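Local atomic coordinates of putative uncharacterized protein (Burkholderia ambifaria, PDB entry 3W20), a protein that probably acts as a 2-oxoglutarate-dependent dioxygenase on N-substituted L-amino acids, with a zinc ion occupying the metal site in this crystal form. Residues A[9-12]-A[16-19]; A[49-54]-A[180-185]; A[122-127]-A[135-140]. One frame throughout, in Å; residues are numbered along the deposited sequence.

All three contacts reach the same mixed sheet of the double-stranded beta-helix enzyme, yet in different ways. Interaction 1 lies at the surface, about 19 Å from the chain centre, and two backbone hydrogen bonds join its strands. Interaction 2 is buried and lacks any hydrogen bond across it: two tryptophans of helix 48-52 pack on strand 178-185. Interaction 3, also buried, combines one backbone hydrogen bond with a leucine set over a phenylalanine ring. Interactions 1 and 3 lie on opposite sides of the chain's centre. Interactions 2 and 3 meet where W52 O lies 2.8 Å from R140 NH1, a probable hydrogen bond.

Interaction 1 of 3, residues A[9-12]-A[16-19]; sequences LMRF and ARAE
L9 and R17 face each other as an antiparallel hydrogen-bonded pair of the beta hairpin formed by strands 4-10 and 17-22. Two backbone bonds define the pair. L9 N donates to R17 O over 2.8 Å, nearly straight at 166°, and R17 N returns a bond of 3.0 Å to L9 O. That same L9 oxygen also receives a CA-H...O contact from A16 CA at 3.3 Å, at the turn side of the pair.

The two side chains leave on one face of the sheet. With CG anti to the backbone N (chi1 -174°), L9 directs its CD2 methyl to R17 NH2, 3.5 Å away, while R17 CD flanks the same methyl. The guanidinium end also meets the aliphatic base of R11, R11 CG lying 3.6 Å from R17 NH2; both approaches are oblique to the guanidinium plane. Farther out, the bent R11 chain carries its own guanidinium away from R17, and R11 NH1 forms salt bridges with D33 and D36. L9 is backed by A35 and by I38 of strand 37-41.

The R17 guanidinium thus rests against aliphatic carbons of L9 and R11, and R17 NH2, buried by the contact, has no polar partner in the model. The hairpin pairing rests on its backbone bonds, while D33 and D36 probably offset the like charge of R11 near R17.

Interaction 2 of 3, residues A[49-54]-A[180-185]; sequences DAWWDD and GFLTIQ
W51 and W52, successive residues of the short helix 48-52, press on L182 and I184 of strand 178-185, a strand of the double-stranded beta-helix sheet. L182 and I184, alternate residues of the strand, both point toward the helix as apolar bumps.

The first bump, the CD2 methyl of L182, seats against the CE3 side of the W51 indole, 3.6 Å from W51 CE3, and the two side chains cross at about a right angle. Its approach is oblique to the ring. V43 touches both residues, while L115 and F112 of helix 111-120 pack on W51 and L182, respectively.

I184 is the second bump, entering the hollow between W51 CB and the W52 side chain with separate branches. Its CD1 methyl lies 4.1 Å from W51 CB, whereas its CG2 methyl faces W52 CB at 4.2 Å. W52 extends with CG anti to the backbone N (chi1 -177°), which turns an edge of its indole to I184. R140 and R256 make cation-pi contacts with the same indole, and M258 packs against both W52 and I184.

I184 and Q185 both face R256 as a classic beta bulge. R141 and T257, which bind 2-oxoglutarate in a structure of this protein though none is bound to this chain, have side chains about 6 Å from those of W52 and I184 respectively. At the W52 edge, near the ring plane, I184 CG1 approaches CE3 to 4.0 Å.

Interaction 3 of 3, residues A[122-127]-A[135-140]; sequences AKPLTI and FLLATR
L125 and F135 hold together the tightly packed end of this contact, where strand 123-127 meets the chain leading from the short strand 133-134 to strand 139-143. Strands 123-127 and 133-134 pair antiparallel in the beta-sheet of the double-stranded beta-helix fold. The pairing is carried on here by F135 N, which donates to L125 O over 2.9 Å, the donor standing 26° from the carbonyl plane.

The two side chains run side by side in the same direction. L125 places its CD2 methyl over the centre of the F135 ring, 3.7 Å from the centroid and 10° off the normal, a CH-pi contact. Extension of L125 CG anti to the backbone N (chi1 -177°) brings the leucine alongside the phenylalanine. I127 CB reaches F135 CE2 at 3.7 Å, its side chain crossing the phenylalanine at about a right angle. Between them T126 turns its CB away, yet its backbone C lies at the F135 ring edge. F97 of helix 87-107 adds an edge-to-face ring contact to F135, while I127 also packs on S91 of the second subunit.

Toward P124 the contact thins; P124 is partly exposed, though its partner L137 is buried. N104 accepts from L137 N and donates to F135 O, tying the connecting chain to helix 87-107. At this looser end P124 and L137 cross obliquely, with P124 CB closest to L137 CD2 at 3.7 Å.

Interaction 1 of 3, residues A[9-12]-A[16-19]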
ATOM      1  N   LEU A   9     -12.294 -15.430 -33.050  1.00 18.08           N
ATOM      2  CA  LEU A   9     -12.769 -15.924 -31.756  1.00 19.97           C
ATOM      3  C   LEU A   9     -12.448 -17.427 -31.645  1.00 20.62           C
ATOM      4  O   LEU A   9     -12.879 -18.236 -32.480  1.00 19.64           O
ATOM      5  CB  LEU A   9     -14.278 -15.644 -31.660  1.00 22.21           C
ATOM      6  CG  LEU A   9     -15.061 -15.922 -30.384  1.00 26.87           C
ATOM      7  CD1 LEU A   9     -16.253 -14.956 -30.478  1.00 25.16           C
ATOM      8  CD2 LEU A   9     -15.554 -17.370 -30.283  1.00 31.16           C
HETATM    9  N   MSE A  10     -11.699 -17.839 -30.608  1.00 19.93           N
HETATM   10  CA  MSE A  10     -11.197 -19.200 -30.531  1.00 19.81           C
HETATM   11  C   MSE A  10     -11.813 -19.941 -29.398  1.00 20.38           C
HETATM   12  O   MSE A  10     -11.844 -19.425 -28.279  1.00 16.35           O
HETATM   13  CB  MSE A  10      -9.683 -19.244 -30.312  1.00 22.06           C
HETATM   14  CG  MSE A  10      -9.090 -17.856 -30.110  1.00 36.54           C
HETATM   15 SE   MSE A  10      -8.607 -17.134 -31.897  1.00 40.16          SE
HETATM   16  CE  MSE A  10      -7.374 -18.567 -31.823  1.00 20.61           C
ATOM     17  N   ARG A  11     -12.282 -21.174 -29.652  1.00 16.45           N
ATOM     18  CA  ARG A  11     -12.668 -22.101 -28.560  1.00 19.54           C
ATOM     19  C   ARG A  11     -11.883 -23.352 -28.747  1.00 17.72           C
ATOM     20  O   ARG A  11     -11.628 -23.736 -29.898  1.00 17.22           O
ATOM     21  CB  ARG A  11     -14.166 -22.440 -28.707  1.00 21.11           C
ATOM     22  CG  ARG A  11     -15.071 -21.409 -28.117  1.00 31.76           C
ATOM     23  CD  ARG A  11     -14.885 -21.464 -26.602  1.00 38.58           C
ATOM     24  NE  ARG A  11     -16.055 -21.874 -25.904  1.00 46.18           N
ATOM     25  CZ  ARG A  11     -16.264 -21.703 -24.607  1.00 41.82           C
ATOM     26  NH1 ARG A  11     -15.324 -21.178 -23.751  1.00 31.52           N
ATOM     27  NH2 ARG A  11     -17.427 -22.141 -24.146  1.00 49.23           N
ATOM     28  N   PHE A  12     -11.508 -24.008 -27.666  1.00 17.29           N
ATOM     29  CA  PHE A  12     -10.796 -25.293 -27.744  1.00 19.49           C
ATOM     30  C   PHE A  12     -11.454 -26.261 -28.729  1.00 19.59           C
ATOM     31  O   PHE A  12     -12.657 -26.428 -28.724  1.00 21.99           O
ATOM     32  CB  PHE A  12     -10.671 -26.004 -26.352  1.00 17.93           C
ATOM     33  CG  PHE A  12      -9.792 -25.250 -25.377  1.00 17.89           C
ATOM     34  CD1 PHE A  12      -8.419 -25.190 -25.577  1.00 16.38           C
ATOM     35  CD2 PHE A  12     -10.378 -24.548 -24.302  1.00 17.95           C
ATOM     36  CE1 PHE A  12      -7.599 -24.506 -24.681  1.00 16.00           C
ATOM     37  CE2 PHE A  12      -9.569 -23.798 -23.452  1.00 17.77           C
ATOM     38  CZ  PHE A  12      -8.187 -23.735 -23.656  1.00 16.88           C
ATOM     39  N   ALA A  16     -11.618 -21.143 -35.740  1.00 27.72           N
ATOM     40  CA  ALA A  16     -11.752 -19.798 -35.210  1.00 24.78           C
ATOM     41  C   ALA A  16     -12.904 -19.192 -35.983  1.00 27.51           C
ATOM     42  O   ALA A  16     -13.058 -19.481 -37.179  1.00 24.94           O
ATOM     43  CB  ALA A  16     -10.476 -19.006 -35.405  1.00 27.02           C
ATOM     44  N   ARG A  17     -13.777 -18.449 -35.313  1.00 24.76           N
ATOM     45  CA  ARG A  17     -14.827 -17.714 -36.036  1.00 25.85           C
ATOM     46  C   ARG A  17     -14.267 -16.352 -36.345  1.00 26.75           C
ATOM     47  O   ARG A  17     -13.702 -15.722 -35.478  1.00 25.32           O
ATOM     48  CB  ARG A  17     -16.083 -17.553 -35.167  1.00 28.49           C
ATOM     49  CG  ARG A  17     -16.640 -18.902 -34.734  1.00 41.11           C
ATOM     50  CD  ARG A  17     -17.300 -18.815 -33.347  1.00 48.66           C
ATOM     51  NE  ARG A  17     -17.778 -20.105 -32.784  1.00 62.41           N
ATOM     52  CZ  ARG A  17     -17.101 -20.920 -31.957  1.00 60.77           C
ATOM     53  NH1 ARG A  17     -17.695 -22.033 -31.530  1.00 63.91           N
ATOM     54  NH2 ARG A  17     -15.854 -20.646 -31.555  1.00 58.32           N
ATOM     55  N   ALA A  18     -14.382 -15.905 -37.585  1.00 24.80           N
ATOM     56  CA  ALA A  18     -13.906 -14.569 -37.934  1.00 27.23           C
ATOM     57  C   ALA A  18     -15.077 -13.571 -37.949  1.00 32.20           C
ATOM     58  O   ALA A  18     -16.040 -13.765 -38.652  1.00 36.99           O
ATOM     59  CB  ALA A  18     -13.177 -14.597 -39.277  1.00 30.12           C
ATOM     60  N   GLU A  19     -15.022 -12.522 -37.152  1.00 27.96           N
ATOM     61  CA  GLU A  19     -16.141 -11.560 -37.054  1.00 32.29           C
ATOM     62  C   GLU A  19     -15.558 -10.174 -36.880  1.00 30.88           C
ATOM     63  O   GLU A  19     -14.439 -10.032 -36.483  1.00 32.36           O
ATOM     64  CB  GLU A  19     -17.030 -11.879 -35.839  1.00 34.66           C
ATOM     65  CG  GLU A  19     -18.019 -13.014 -36.094  1.00 49.46           C
ATOM     66  CD  GLU A  19     -18.365 -13.795 -34.837  1.00 52.97           C
ATOM     67  OE1 GLU A  19     -18.343 -15.057 -34.873  1.00 63.37           O
ATOM     68  OE2 GLU A  19     -18.650 -13.139 -33.813  1.00 55.28           O
TER

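Interaction 2 of 3, residues A[49-54]-A[180-185]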
ATOM      1  N   ASP A  49       3.806   2.586 -32.379  1.00 34.78           N
ATOM      2  CA  ASP A  49       4.688   3.334 -31.485  1.00 33.88           C
ATOM      3  C   ASP A  49       3.984   4.341 -30.579  1.00 30.96           C
ATOM      4  O   ASP A  49       4.342   4.467 -29.410  1.00 30.41           O
ATOM      5  CB  ASP A  49       5.811   4.019 -32.310  1.00 39.81           C
ATOM      6  CG  ASP A  49       6.949   3.082 -32.624  1.00 40.52           C
ATOM      7  OD1 ASP A  49       7.055   2.019 -31.978  1.00 45.01           O
ATOM      8  OD2 ASP A  49       7.734   3.400 -33.537  1.00 48.02           O
ATOM      9  N   ALA A  50       2.979   5.031 -31.099  1.00 32.34           N
ATOM     10  CA  ALA A  50       2.233   6.051 -30.351  1.00 32.19           C
ATOM     11  C   ALA A  50       1.564   5.464 -29.083  1.00 32.98           C
ATOM     12  O   ALA A  50       1.432   6.166 -28.077  1.00 30.15           O
ATOM     13  CB  ALA A  50       1.189   6.764 -31.237  1.00 33.57           C
ATOM     14  N   TRP A  51       1.153   4.180 -29.133  1.00 28.56           N
ATOM     15  CA  TRP A  51       0.508   3.557 -27.976  1.00 23.76           C
ATOM     16  C   TRP A  51       1.492   3.256 -26.879  1.00 23.45           C
ATOM     17  O   TRP A  51       1.156   3.343 -25.687  1.00 22.58           O
ATOM     18  CB  TRP A  51      -0.184   2.296 -28.425  1.00 24.15           C
ATOM     19  CG  TRP A  51      -1.420   2.583 -29.150  1.00 24.55           C
ATOM     20  CD1 TRP A  51      -1.566   3.160 -30.420  1.00 23.64           C
ATOM     21  CD2 TRP A  51      -2.762   2.221 -28.727  1.00 22.91           C
ATOM     22  NE1 TRP A  51      -2.909   3.180 -30.783  1.00 24.71           N
ATOM     23  CE2 TRP A  51      -3.673   2.686 -29.779  1.00 24.55           C
ATOM     24  CE3 TRP A  51      -3.292   1.632 -27.586  1.00 20.82           C
ATOM     25  CZ2 TRP A  51      -5.048   2.509 -29.692  1.00 23.57           C
ATOM     26  CZ3 TRP A  51      -4.675   1.479 -27.494  1.00 20.63           C
ATOM     27  CH2 TRP A  51      -5.538   1.890 -28.534  1.00 24.05           C
ATOM     28  N   TRP A  52       2.732   2.941 -27.256  1.00 23.08           N
ATOM     29  CA  TRP A  52       3.753   2.718 -26.261  1.00 24.42           C
ATOM     30  C   TRP A  52       4.304   3.976 -25.652  1.00 24.05           C
ATOM     31  O   TRP A  52       4.525   4.072 -24.416  1.00 23.67           O
ATOM     32  CB  TRP A  52       4.898   1.971 -26.922  1.00 24.97           C
ATOM     33  CG  TRP A  52       5.996   1.624 -25.973  1.00 27.55           C
ATOM     34  CD1 TRP A  52       7.120   2.395 -25.632  1.00 28.07           C
ATOM     35  CD2 TRP A  52       6.166   0.364 -25.279  1.00 25.98           C
ATOM     36  NE1 TRP A  52       7.915   1.715 -24.743  1.00 27.65           N
ATOM     37  CE2 TRP A  52       7.404   0.482 -24.506  1.00 26.30           C
ATOM     38  CE3 TRP A  52       5.399  -0.814 -25.172  1.00 24.15           C
ATOM     39  CZ2 TRP A  52       7.861  -0.541 -23.697  1.00 27.20           C
ATOM     40  CZ3 TRP A  52       5.877  -1.841 -24.344  1.00 28.09           C
ATOM     41  CH2 TRP A  52       7.092  -1.717 -23.631  1.00 27.07           C
ATOM     42  N   ASP A  53       4.592   4.927 -26.530  1.00 25.40           N
ATOM     43  CA  ASP A  53       5.152   6.231 -26.096  1.00 26.26           C
ATOM     44  C   ASP A  53       4.114   7.184 -25.518  1.00 31.57           C
ATOM     45  O   ASP A  53       4.462   8.289 -25.159  1.00 30.51           O
ATOM     46  CB  ASP A  53       5.803   6.936 -27.314  1.00 31.78           C
ATOM     47  CG  ASP A  53       6.847   6.090 -28.014  1.00 29.88           C
ATOM     48  OD1 ASP A  53       7.386   5.160 -27.414  1.00 38.06           O
ATOM     49  OD2 ASP A  53       7.100   6.354 -29.201  1.00 36.37           O
ATOM     50  N   ASP A  54       2.832   6.802 -25.464  1.00 31.69           N
ATOM     51  CA  ASP A  54       1.780   7.527 -24.724  1.00 29.66           C
ATOM     52  C   ASP A  54       2.296   8.204 -23.442  1.00 30.29           C
ATOM     53  O   ASP A  54       2.889   7.561 -22.570  1.00 25.42           O
ATOM     54  CB  ASP A  54       0.659   6.532 -24.355  1.00 30.27           C
ATOM     55  CG  ASP A  54      -0.651   7.192 -23.977  1.00 30.07           C
ATOM     56  OD1 ASP A  54      -0.754   8.014 -23.034  1.00 31.87           O
ATOM     57  OD2 ASP A  54      -1.658   6.826 -24.623  1.00 31.16           O
ATOM     58  N   GLY A 180      -5.656  -9.158 -20.985  1.00 15.88           N
ATOM     59  CA  GLY A 180      -5.794  -8.425 -22.252  1.00 16.27           C
ATOM     60  C   GLY A 180      -4.404  -7.858 -22.514  1.00 17.52           C
ATOM     61  O   GLY A 180      -3.865  -7.111 -21.630  1.00 17.37           O
ATOM     62  N   PHE A 181      -3.771  -8.180 -23.668  1.00 15.76           N
ATOM     63  CA  PHE A 181      -2.494  -7.482 -23.931  1.00 16.56           C
ATOM     64  C   PHE A 181      -2.405  -7.141 -25.405  1.00 16.70           C
ATOM     65  O   PHE A 181      -2.876  -7.926 -26.288  1.00 16.60           O
ATOM     66  CB  PHE A 181      -1.279  -8.342 -23.485  1.00 17.12           C
ATOM     67  CG  PHE A 181      -1.142  -9.686 -24.226  1.00 19.03           C
ATOM     68  CD1 PHE A 181      -0.360  -9.797 -25.381  1.00 17.01           C
ATOM     69  CD2 PHE A 181      -1.806 -10.852 -23.751  1.00 19.16           C
ATOM     70  CE1 PHE A 181      -0.222 -11.027 -26.055  1.00 21.07           C
ATOM     71  CE2 PHE A 181      -1.678 -12.064 -24.420  1.00 18.21           C
ATOM     72  CZ  PHE A 181      -0.888 -12.196 -25.584  1.00 21.26           C
ATOM     73  N   LEU A 182      -1.922  -5.929 -25.641  1.00 16.01           N
ATOM     74  CA  LEU A 182      -1.771  -5.390 -27.002  1.00 15.60           C
ATOM     75  C   LEU A 182      -0.287  -5.606 -27.359  1.00 17.53           C
ATOM     76  O   LEU A 182       0.588  -5.252 -26.571  1.00 16.49           O
ATOM     77  CB  LEU A 182      -2.065  -3.899 -26.977  1.00 17.92           C
ATOM     78  CG  LEU A 182      -1.712  -3.184 -28.316  1.00 18.06           C
ATOM     79  CD1 LEU A 182      -2.536  -3.680 -29.521  1.00 18.62           C
ATOM     80  CD2 LEU A 182      -2.016  -1.701 -28.070  1.00 19.30           C
ATOM     81  N   THR A 183      -0.031  -6.248 -28.506  1.00 17.35           N
ATOM     82  CA  THR A 183       1.378  -6.500 -28.912  1.00 18.65           C
ATOM     83  C   THR A 183       1.812  -5.251 -29.702  1.00 17.96           C
ATOM     84  O   THR A 183       1.070  -4.727 -30.551  1.00 19.64           O
ATOM     85  CB  THR A 183       1.498  -7.819 -29.717  1.00 19.46           C
ATOM     86  OG1 THR A 183       1.118  -8.910 -28.850  1.00 20.51           O
ATOM     87  CG2 THR A 183       3.002  -8.090 -30.065  1.00 20.12           C
ATOM     88  N   ILE A 184       2.985  -4.781 -29.329  1.00 21.30           N
ATOM     89  CA  ILE A 184       3.585  -3.555 -29.923  1.00 19.41           C
ATOM     90  C   ILE A 184       4.766  -3.906 -30.853  1.00 21.66           C
ATOM     91  O   ILE A 184       4.813  -3.401 -31.988  1.00 23.02           O
ATOM     92  CB  ILE A 184       4.043  -2.593 -28.807  1.00 20.60           C
ATOM     93  CG1 ILE A 184       2.816  -2.072 -28.008  1.00 19.46           C
ATOM     94  CG2 ILE A 184       4.751  -1.366 -29.401  1.00 25.23           C
ATOM     95  CD1 ILE A 184       1.790  -1.280 -28.788  1.00 21.57           C
ATOM     96  N   GLN A 185       5.685  -4.746 -30.356  1.00 22.22           N
ATOM     97  CA  GLN A 185       6.840  -5.283 -31.129  1.00 24.95           C
ATOM     98  C   GLN A 185       6.935  -6.785 -31.010  1.00 25.75           C
ATOM     99  O   GLN A 185       7.004  -7.319 -29.895  1.00 26.30           O
ATOM    100  CB  GLN A 185       8.142  -4.624 -30.588  1.00 29.34           C
ATOM    101  CG  GLN A 185       9.436  -5.151 -31.209  1.00 28.92           C
ATOM    102  CD  GLN A 185      10.668  -4.371 -30.777  1.00 30.71           C
ATOM    103  OE1 GLN A 185      10.687  -3.690 -29.762  1.00 32.47           O
ATOM    104  NE2 GLN A 185      11.713  -4.477 -31.572  1.00 33.69           N
TER

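Interaction 3 of 3, residues A[122-127]-A[135-140]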
ATOM      1  N   ALA A 122     -15.126   0.522 -17.448  1.00 22.53           N
ATOM      2  CA  ALA A 122     -14.269  -0.109 -16.419  1.00 20.69           C
ATOM      3  C   ALA A 122     -13.614   0.965 -15.534  1.00 21.44           C
ATOM      4  O   ALA A 122     -13.395   2.150 -15.971  1.00 19.30           O
ATOM      5  CB  ALA A 122     -13.177  -0.963 -17.090  1.00 21.93           C
ATOM      6  N   LYS A 123     -13.299   0.573 -14.306  1.00 19.87           N
ATOM      7  CA  LYS A 123     -12.579   1.445 -13.386  1.00 21.19           C
ATOM      8  C   LYS A 123     -11.435   0.622 -12.790  1.00 20.02           C
ATOM      9  O   LYS A 123     -11.465  -0.593 -12.879  1.00 20.18           O
ATOM     10  CB  LYS A 123     -13.534   1.894 -12.296  1.00 24.04           C
ATOM     11  CG  LYS A 123     -14.504   2.992 -12.734  1.00 27.97           C
ATOM     12  CD  LYS A 123     -15.769   2.897 -11.890  1.00 33.22           C
ATOM     13  CE  LYS A 123     -16.765   3.992 -12.260  1.00 41.42           C
ATOM     14  NZ  LYS A 123     -17.613   3.414 -13.330  1.00 44.31           N
ATOM     15  N   PRO A 124     -10.422   1.264 -12.188  1.00 19.44           N
ATOM     16  CA  PRO A 124      -9.387   0.457 -11.476  1.00 19.84           C
ATOM     17  C   PRO A 124     -10.020  -0.339 -10.343  1.00 18.47           C
ATOM     18  O   PRO A 124     -10.928   0.165  -9.643  1.00 19.06           O
ATOM     19  CB  PRO A 124      -8.432   1.491 -10.900  1.00 24.44           C
ATOM     20  CG  PRO A 124      -8.973   2.867 -11.312  1.00 25.56           C
ATOM     21  CD  PRO A 124     -10.250   2.734 -12.095  1.00 23.18           C
ATOM     22  N   LEU A 125      -9.549  -1.558 -10.129  1.00 18.08           N
ATOM     23  CA  LEU A 125      -9.976  -2.354  -8.997  1.00 16.98           C
ATOM     24  C   LEU A 125      -9.506  -1.637  -7.724  1.00 17.00           C
ATOM     25  O   LEU A 125      -8.431  -1.014  -7.705  1.00 16.72           O
ATOM     26  CB  LEU A 125      -9.333  -3.754  -9.056  1.00 15.80           C
ATOM     27  CG  LEU A 125      -9.753  -4.711  -7.971  1.00 17.69           C
ATOM     28  CD1 LEU A 125     -11.259  -4.982  -8.053  1.00 17.96           C
ATOM     29  CD2 LEU A 125      -8.869  -5.941  -8.189  1.00 16.85           C
ATOM     30  N   THR A 126     -10.295  -1.716  -6.672  1.00 18.19           N
ATOM     31  CA  THR A 126      -9.916  -1.067  -5.396  1.00 21.05           C
ATOM     32  C   THR A 126     -10.020  -2.087  -4.279  1.00 21.20           C
ATOM     33  O   THR A 126     -10.727  -3.105  -4.380  1.00 20.83           O
ATOM     34  CB  THR A 126     -10.807   0.160  -5.078  1.00 21.61           C
ATOM     35  OG1 THR A 126     -12.179  -0.235  -4.948  1.00 22.35           O
ATOM     36  CG2 THR A 126     -10.628   1.310  -6.124  1.00 21.02           C
ATOM     37  N   ILE A 127      -9.273  -1.830  -3.225  1.00 21.86           N
ATOM     38  CA  ILE A 127      -9.395  -2.679  -2.042  1.00 27.62           C
ATOM     39  C   ILE A 127      -9.945  -1.827  -0.907  1.00 29.40           C
ATOM     40  O   ILE A 127      -9.741  -0.606  -0.899  1.00 32.83           O
ATOM     41  CB  ILE A 127      -8.039  -3.325  -1.762  1.00 25.08           C
ATOM     42  CG1 ILE A 127      -8.085  -4.285  -0.563  1.00 28.18           C
ATOM     43  CG2 ILE A 127      -6.866  -2.322  -1.697  1.00 27.76           C
ATOM     44  CD1 ILE A 127      -7.001  -5.286  -0.688  1.00 28.56           C
ATOM     45  N   PHE A 135      -5.588  -0.700  -7.044  1.00 17.55           N
ATOM     46  CA  PHE A 135      -4.579  -1.564  -7.618  1.00 15.71           C
ATOM     47  C   PHE A 135      -3.899  -0.843  -8.782  1.00 16.14           C
ATOM     48  O   PHE A 135      -4.472   0.108  -9.408  1.00 17.63           O
ATOM     49  CB  PHE A 135      -5.278  -2.788  -8.156  1.00 15.32           C
ATOM     50  CG  PHE A 135      -5.680  -3.809  -7.059  1.00 16.45           C
ATOM     51  CD1 PHE A 135      -5.014  -5.025  -6.925  1.00 18.13           C
ATOM     52  CD2 PHE A 135      -6.731  -3.547  -6.218  1.00 17.03           C
ATOM     53  CE1 PHE A 135      -5.393  -5.934  -5.911  1.00 21.68           C
ATOM     54  CE2 PHE A 135      -7.108  -4.438  -5.213  1.00 20.19           C
ATOM     55  CZ  PHE A 135      -6.458  -5.638  -5.071  1.00 20.68           C
ATOM     56  N   LEU A 136      -2.681  -1.282  -9.081  1.00 14.27           N
ATOM     57  CA  LEU A 136      -1.986  -0.815 -10.260  1.00 16.91           C
ATOM     58  C   LEU A 136      -2.880  -1.081 -11.488  1.00 16.64           C
ATOM     59  O   LEU A 136      -3.494  -2.169 -11.602  1.00 16.74           O
ATOM     60  CB  LEU A 136      -0.650  -1.602 -10.417  1.00 17.51           C
ATOM     61  CG  LEU A 136       0.056  -1.359 -11.733  1.00 16.71           C
ATOM     62  CD1 LEU A 136       0.542   0.095 -11.634  1.00 20.63           C
ATOM     63  CD2 LEU A 136       1.268  -2.257 -11.912  1.00 20.18           C
ATOM     64  N   LEU A 137      -2.915  -0.149 -12.470  1.00 17.01           N
ATOM     65  CA  LEU A 137      -3.849  -0.370 -13.620  1.00 16.99           C
ATOM     66  C   LEU A 137      -3.351  -1.289 -14.735  1.00 16.68           C
ATOM     67  O   LEU A 137      -4.149  -2.028 -15.347  1.00 17.04           O
ATOM     68  CB  LEU A 137      -4.278   0.982 -14.274  1.00 15.83           C
ATOM     69  CG  LEU A 137      -5.497   1.596 -13.627  1.00 15.33           C
ATOM     70  CD1 LEU A 137      -5.599   3.114 -14.009  1.00 19.37           C
ATOM     71  CD2 LEU A 137      -6.774   0.864 -14.170  1.00 19.60           C
ATOM     72  N   ALA A 138      -2.077  -1.197 -15.047  1.00 16.67           N
ATOM     73  CA  ALA A 138      -1.582  -1.832 -16.314  1.00 16.73           C
ATOM     74  C   ALA A 138      -0.072  -1.681 -16.309  1.00 19.02           C
ATOM     75  O   ALA A 138       0.452  -0.874 -15.552  1.00 16.99           O
ATOM     76  CB  ALA A 138      -2.216  -1.227 -17.582  1.00 15.87           C
ATOM     77  N   THR A 139       0.610  -2.441 -17.171  1.00 17.09           N
ATOM     78  CA  THR A 139       2.024  -2.433 -17.283  1.00 18.49           C
ATOM     79  C   THR A 139       2.455  -2.520 -18.764  1.00 18.93           C
ATOM     80  O   THR A 139       1.793  -3.138 -19.642  1.00 17.10           O
ATOM     81  CB  THR A 139       2.716  -3.599 -16.507  1.00 18.77           C
ATOM     82  OG1 THR A 139       2.197  -4.795 -17.001  1.00 22.59           O
ATOM     83  CG2 THR A 139       2.389  -3.646 -15.055  1.00 16.55           C
ATOM     84  N   ARG A 140       3.551  -1.813 -19.081  1.00 16.45           N
ATOM     85  CA  ARG A 140       4.237  -2.085 -20.324  1.00 17.91           C
ATOM     86  C   ARG A 140       5.276  -3.156 -20.085  1.00 20.44           C
ATOM     87  O   ARG A 140       5.977  -3.148 -19.039  1.00 25.86           O
ATOM     88  CB  ARG A 140       4.946  -0.783 -20.788  1.00 19.83           C
ATOM     89  CG  ARG A 140       4.021   0.257 -21.294  1.00 18.67           C
ATOM     90  CD  ARG A 140       4.784   1.451 -21.946  1.00 21.32           C
ATOM     91  NE  ARG A 140       5.766   1.978 -21.023  1.00 21.98           N
ATOM     92  CZ  ARG A 140       6.556   3.047 -21.255  1.00 25.97           C
ATOM     93  NH1 ARG A 140       6.478   3.723 -22.385  1.00 24.45           N
ATOM     94  NH2 ARG A 140       7.427   3.428 -20.341  1.00 26.60           N
TER